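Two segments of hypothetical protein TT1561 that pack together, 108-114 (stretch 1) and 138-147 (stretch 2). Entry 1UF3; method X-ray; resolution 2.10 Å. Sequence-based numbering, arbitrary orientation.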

ATOM      1  N   TYR A 108      22.118   3.402   2.323  1.00 23.60           N
ATOM      2  CA  TYR A 108      22.898   4.563   2.748  1.00 22.09           C
ATOM      3  C   TYR A 108      23.501   4.245   4.100  1.00 21.05           C
ATOM      4  O   TYR A 108      22.833   3.706   4.963  1.00 21.65           O
ATOM      5  CB  TYR A 108      22.038   5.824   2.854  1.00 19.06           C
ATOM      6  CG  TYR A 108      21.456   6.255   1.535  1.00 20.08           C
ATOM      7  CD1 TYR A 108      20.147   5.947   1.204  1.00 21.75           C
ATOM      8  CD2 TYR A 108      22.228   6.957   0.598  1.00 18.58           C
ATOM      9  CE1 TYR A 108      19.608   6.317  -0.027  1.00 21.82           C
ATOM     10  CE2 TYR A 108      21.689   7.339  -0.623  1.00 21.27           C
ATOM     11  CZ  TYR A 108      20.381   7.013  -0.926  1.00 23.52           C
ATOM     12  OH  TYR A 108      19.820   7.384  -2.131  1.00 24.78           O
ATOM     13  N   LEU A 109      24.778   4.554   4.258  1.00 21.28           N
ATOM     14  CA  LEU A 109      25.487   4.349   5.507  1.00 20.79           C
ATOM     15  C   LEU A 109      25.423   5.732   6.201  1.00 22.37           C
ATOM     16  O   LEU A 109      26.063   6.700   5.746  1.00 22.63           O
ATOM     17  CB  LEU A 109      26.934   3.932   5.208  1.00 18.67           C
ATOM     18  CG  LEU A 109      27.902   3.744   6.387  1.00 20.39           C
ATOM     19  CD1 LEU A 109      27.278   2.798   7.400  1.00 19.10           C
ATOM     20  CD2 LEU A 109      29.238   3.194   5.896  1.00 18.35           C
ATOM     21  N   VAL A 110      24.613   5.825   7.260  1.00 21.20           N
ATOM     22  CA  VAL A 110      24.426   7.070   8.011  1.00 19.55           C
ATOM     23  C   VAL A 110      25.307   7.115   9.254  1.00 22.42           C
ATOM     24  O   VAL A 110      25.325   6.192  10.063  1.00 21.75           O
ATOM     25  CB  VAL A 110      22.955   7.245   8.408  1.00 21.13           C
ATOM     26  CG1 VAL A 110      22.726   8.634   9.084  1.00 20.19           C
ATOM     27  CG2 VAL A 110      22.075   7.101   7.181  1.00 17.67           C
ATOM     28  N   ALA A 111      26.074   8.190   9.391  1.00 21.03           N
ATOM     29  CA  ALA A 111      26.967   8.327  10.526  1.00 20.32           C
ATOM     30  C   ALA A 111      27.128   9.795  10.900  1.00 21.78           C
ATOM     31  O   ALA A 111      26.809  10.695  10.110  1.00 20.64           O
ATOM     32  CB  ALA A 111      28.323   7.748  10.198  1.00 15.90           C
ATOM     33  N   GLY A 112      27.649  10.035  12.093  1.00 22.07           N
ATOM     34  CA  GLY A 112      27.848  11.416  12.493  1.00 22.33           C
ATOM     35  C   GLY A 112      28.799  11.647  13.644  1.00 21.41           C
ATOM     36  O   GLY A 112      29.301  10.713  14.290  1.00 19.56           O
ATOM     37  N   VAL A 113      29.090  12.925  13.853  1.00 20.46           N
ATOM     38  CA  VAL A 113      29.913  13.363  14.961  1.00 20.65           C
ATOM     39  C   VAL A 113      29.279  14.710  15.356  1.00 21.80           C
ATOM     40  O   VAL A 113      29.379  15.705  14.619  1.00 19.41           O
ATOM     41  CB  VAL A 113      31.379  13.547  14.576  1.00 21.36           C
ATOM     42  CG1 VAL A 113      32.150  14.023  15.786  1.00 23.57           C
ATOM     43  CG2 VAL A 113      31.979  12.227  14.081  1.00 20.10           C
ATOM     44  N   GLY A 114      28.570  14.698  16.485  1.00 20.38           N
ATOM     45  CA  GLY A 114      27.910  15.889  16.984  1.00 20.90           C
ATOM     46  C   GLY A 114      28.823  16.704  17.893  1.00 20.72           C
ATOM     47  O   GLY A 114      30.019  16.444  17.973  1.00 20.28           O
ATOM     48  N   TYR A 138      38.957   9.977  14.169  1.00 24.51           N
ATOM     49  CA  TYR A 138      39.077   8.638  14.719  1.00 25.82           C
ATOM     50  C   TYR A 138      37.708   7.936  14.707  1.00 25.64           C
ATOM     51  O   TYR A 138      37.637   6.734  14.475  1.00 27.24           O
ATOM     52  CB  TYR A 138      39.641   8.686  16.151  1.00 24.88           C
ATOM     53  CG  TYR A 138      39.997   7.315  16.711  1.00 26.64           C
ATOM     54  CD1 TYR A 138      41.218   6.715  16.407  1.00 26.30           C
ATOM     55  CD2 TYR A 138      39.091   6.604  17.516  1.00 27.54           C
ATOM     56  CE1 TYR A 138      41.540   5.447  16.884  1.00 28.16           C
ATOM     57  CE2 TYR A 138      39.407   5.322  18.000  1.00 26.90           C
ATOM     58  CZ  TYR A 138      40.628   4.757  17.680  1.00 26.57           C
ATOM     59  OH  TYR A 138      40.970   3.509  18.161  1.00 29.79           O
ATOM     60  N   ARG A 139      36.625   8.676  14.952  1.00 26.18           N
ATOM     61  CA  ARG A 139      35.297   8.071  14.953  1.00 25.28           C
ATOM     62  C   ARG A 139      34.930   7.618  13.547  1.00 25.25           C
ATOM     63  O   ARG A 139      34.397   6.534  13.353  1.00 23.17           O
ATOM     64  CB  ARG A 139      34.190   9.050  15.397  1.00 25.68           C
ATOM     65  CG  ARG A 139      34.290   9.636  16.799  1.00 25.87           C
ATOM     66  CD  ARG A 139      34.559   8.597  17.868  1.00 25.77           C
ATOM     67  NE  ARG A 139      34.588   9.216  19.189  1.00 24.86           N
ATOM     68  CZ  ARG A 139      35.007   8.615  20.304  1.00 25.11           C
ATOM     69  NH1 ARG A 139      35.445   7.360  20.281  1.00 23.03           N
ATOM     70  NH2 ARG A 139      34.981   9.272  21.454  1.00 23.85           N
ATOM     71  N   LEU A 140      35.205   8.470  12.568  1.00 24.14           N
ATOM     72  CA  LEU A 140      34.848   8.162  11.193  1.00 24.17           C
ATOM     73  C   LEU A 140      35.697   7.129  10.473  1.00 22.19           C
ATOM     74  O   LEU A 140      35.247   6.551   9.486  1.00 23.44           O
ATOM     75  CB  LEU A 140      34.807   9.445  10.375  1.00 25.54           C
ATOM     76  CG  LEU A 140      33.820  10.473  10.949  1.00 27.85           C
ATOM     77  CD1 LEU A 140      33.976  11.788  10.197  1.00 26.33           C
ATOM     78  CD2 LEU A 140      32.374   9.947  10.861  1.00 28.72           C
ATOM     79  N   LYS A 141      36.899   6.862  10.953  1.00 21.02           N
ATOM     80  CA  LYS A 141      37.723   5.894  10.252  1.00 23.90           C
ATOM     81  C   LYS A 141      37.156   4.471  10.341  1.00 24.23           C
ATOM     82  O   LYS A 141      37.501   3.623   9.521  1.00 23.54           O
ATOM     83  CB  LYS A 141      39.170   5.901  10.764  1.00 24.40           C
ATOM     84  CG  LYS A 141      39.367   5.240  12.108  1.00 23.86           C
ATOM     85  CD  LYS A 141      40.827   4.948  12.347  1.00 23.55           C
ATOM     86  CE  LYS A 141      41.034   4.290  13.706  1.00 23.72           C
ATOM     87  NZ  LYS A 141      42.439   3.840  13.911  1.00 23.98           N
ATOM     88  N   ALA A 142      36.298   4.211  11.328  1.00 22.65           N
ATOM     89  CA  ALA A 142      35.692   2.877  11.471  1.00 24.08           C
ATOM     90  C   ALA A 142      34.881   2.517  10.233  1.00 23.90           C
ATOM     91  O   ALA A 142      34.717   1.363   9.920  1.00 25.99           O
ATOM     92  CB  ALA A 142      34.769   2.838  12.691  1.00 25.14           C
ATOM     93  N   LEU A 143      34.394   3.522   9.521  1.00 23.92           N
ATOM     94  CA  LEU A 143      33.567   3.293   8.354  1.00 21.92           C
ATOM     95  C   LEU A 143      34.272   2.689   7.140  1.00 23.60           C
ATOM     96  O   LEU A 143      33.610   2.100   6.274  1.00 21.43           O
ATOM     97  CB  LEU A 143      32.889   4.604   7.953  1.00 22.06           C
ATOM     98  CG  LEU A 143      32.013   5.278   9.012  1.00 21.35           C
ATOM     99  CD1 LEU A 143      31.486   6.604   8.457  1.00 20.90           C
ATOM    100  CD2 LEU A 143      30.843   4.369   9.384  1.00 19.21           C
ATOM    101  N   TRP A 144      35.596   2.841   7.069  1.00 23.26           N
ATOM    102  CA  TRP A 144      36.364   2.309   5.955  1.00 25.20           C
ATOM    103  C   TRP A 144      36.260   0.786   5.896  1.00 26.50           C
ATOM    104  O   TRP A 144      36.536   0.194   4.859  1.00 26.74           O
ATOM    105  CB  TRP A 144      37.846   2.709   6.053  1.00 24.96           C
ATOM    106  CG  TRP A 144      38.110   4.195   5.882  1.00 27.88           C
ATOM    107  CD1 TRP A 144      38.763   5.021   6.763  1.00 28.67           C
ATOM    108  CD2 TRP A 144      37.775   5.010   4.749  1.00 27.16           C
ATOM    109  NE1 TRP A 144      38.856   6.294   6.242  1.00 29.31           N
ATOM    110  CE2 TRP A 144      38.257   6.316   5.012  1.00 28.65           C
ATOM    111  CE3 TRP A 144      37.117   4.764   3.536  1.00 28.01           C
ATOM    112  CZ2 TRP A 144      38.096   7.370   4.109  1.00 29.67           C
ATOM    113  CZ3 TRP A 144      36.957   5.811   2.637  1.00 29.13           C
ATOM    114  CH2 TRP A 144      37.445   7.103   2.930  1.00 29.78           C
ATOM    115  N   GLU A 145      35.867   0.152   7.000  1.00 27.29           N
ATOM    116  CA  GLU A 145      35.742  -1.303   7.014  1.00 27.85           C
ATOM    117  C   GLU A 145      34.480  -1.703   6.253  1.00 27.37           C
ATOM    118  O   GLU A 145      34.369  -2.823   5.763  1.00 26.43           O
ATOM    119  CB  GLU A 145      35.652  -1.834   8.453  1.00 29.52           C
ATOM    120  CG  GLU A 145      36.734  -1.331   9.398  1.00 33.47           C
ATOM    121  CD  GLU A 145      37.862  -2.324   9.663  1.00 36.43           C
ATOM    122  OE1 GLU A 145      37.907  -3.410   9.039  1.00 37.29           O
ATOM    123  OE2 GLU A 145      38.722  -2.000  10.516  1.00 38.70           O
ATOM    124  N   LEU A 146      33.528  -0.781   6.166  1.00 25.45           N
ATOM    125  CA  LEU A 146      32.272  -1.045   5.480  1.00 26.36           C
ATOM    126  C   LEU A 146      32.433  -0.652   4.011  1.00 27.30           C
ATOM    127  O   LEU A 146      32.651   0.513   3.690  1.00 27.00           O
ATOM    128  CB  LEU A 146      31.138  -0.259   6.161  1.00 26.23           C
ATOM    129  CG  LEU A 146      31.114  -0.455   7.689  1.00 28.03           C
ATOM    130  CD1 LEU A 146      29.851   0.141   8.282  1.00 26.67           C
ATOM    131  CD2 LEU A 146      31.190  -1.955   8.021  1.00 29.29           C
ATOM    132  N   LYS A 147      32.281  -1.629   3.123  1.00 26.93           N
ATOM    133  CA  LYS A 147      32.498  -1.429   1.692  1.00 26.84           C
ATOM    134  C   LYS A 147      31.380  -1.017   0.734  1.00 26.30           C
ATOM    135  O   LYS A 147      30.263  -1.524   0.782  1.00 25.50           O
ATOM    136  CB  LYS A 147      33.170  -2.697   1.122  1.00 27.63           C
ATOM    137  CG  LYS A 147      34.451  -3.128   1.838  1.00 29.12           C
ATOM    138  CD  LYS A 147      35.418  -1.953   1.971  1.00 33.66           C
ATOM    139  CE  LYS A 147      36.868  -2.392   2.153  1.00 35.66           C
ATOM    140  NZ  LYS A 147      37.132  -3.149   3.403  1.00 38.81           N
TER

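From Tyr 108 the first stretch runs as an extended strand, with phi and psi in the beta region through Val 113. The partner segment is coiled instead: it enters as the last part of a helix that begins earlier in the chain, continues through a 3-10 segment at residues 142 to 145, and straightens at Leu 146, where psi swings to 119°. The tighter winding is visible in the backbone hydrogen bonds, each of which reaches back three residues. Leu 143 N donates to Leu 140 O at 3.1 Å, Trp 144 N to Lys 141 O at 3.2 Å, and Leu 146 N to Leu 143 O at 2.9 Å; the bond from Glu 145 N to Ala 142 O, at 3.4 Å, is weak. The two backbones come no closer than 7.5 Å between CA atoms, at Val 113 CA and Arg 139 CA, a separation that leaves room for side chains between them.

No hydrogen bond joins the stretches, so the contact rests on the packing of apolar groups. The alternation of the strand decides which residues take part. Leu 109, Ala 111 and Val 113 direct their CA-to-CB bonds toward the partner, whereas Val 110 points away and Gly 112 has no side chain to offer. On the coiled segment the corresponding surface is built from Arg 139, Leu 140, Leu 143 and Leu 146, with Arg 139 and Leu 140 meeting Val 113, Leu 143 meeting Ala 111 and Leu 109, and Leu 146 meeting Leu 109.

At one end, Leu 109 gives up the largest area of any residue in the contact, 69 Å². With chi1 at t and chi2 at p, the tip of Leu 109 packs against two leucines: Leu 109 CD2 lies 4.0 Å from Leu 143 CD2, and Leu 109 CD1 lies 3.8 Å from Leu 146 CD1. A branched leucine tip is well suited to this position, since it can touch two neighbours at once. Leu 143, in the m, t rotamer, likewise serves two residues, for its CD1 also packs 3.8 Å from Ala 111 CB. Here the strand contributes a single methyl, and the long leucine side chain spans the gap to meet it.

At the other end, Val 113, with chi1 at t, places CG2 4.0 Å from Leu 140 CD2 and 4.1 Å from Arg 139 CB. The CA-to-CB bond of Leu 140 points sideways, but its m, t conformation brings the end of the side chain nearer the strand. Arg 139 does the reverse: it starts toward the strand and then leads its end away, so that an aliphatic carbon meets the valine while the charged guanidinium stays clear of this apolar contact.

Together the two stretches bury 306 Å², counting both sides. The leucines, valine and alanine that make the apolar contacts are all buried in the whole structure, as befits side chains without polar groups to satisfy. Trp 144 and Lys 147, whose CA-to-CB bonds point away, take no part. Lys 141 and Glu 145, which are out of reach, take no part either; Lys 141 NZ and both Glu 145 carboxylate oxygens find hydrogen bonds elsewhere in the structure.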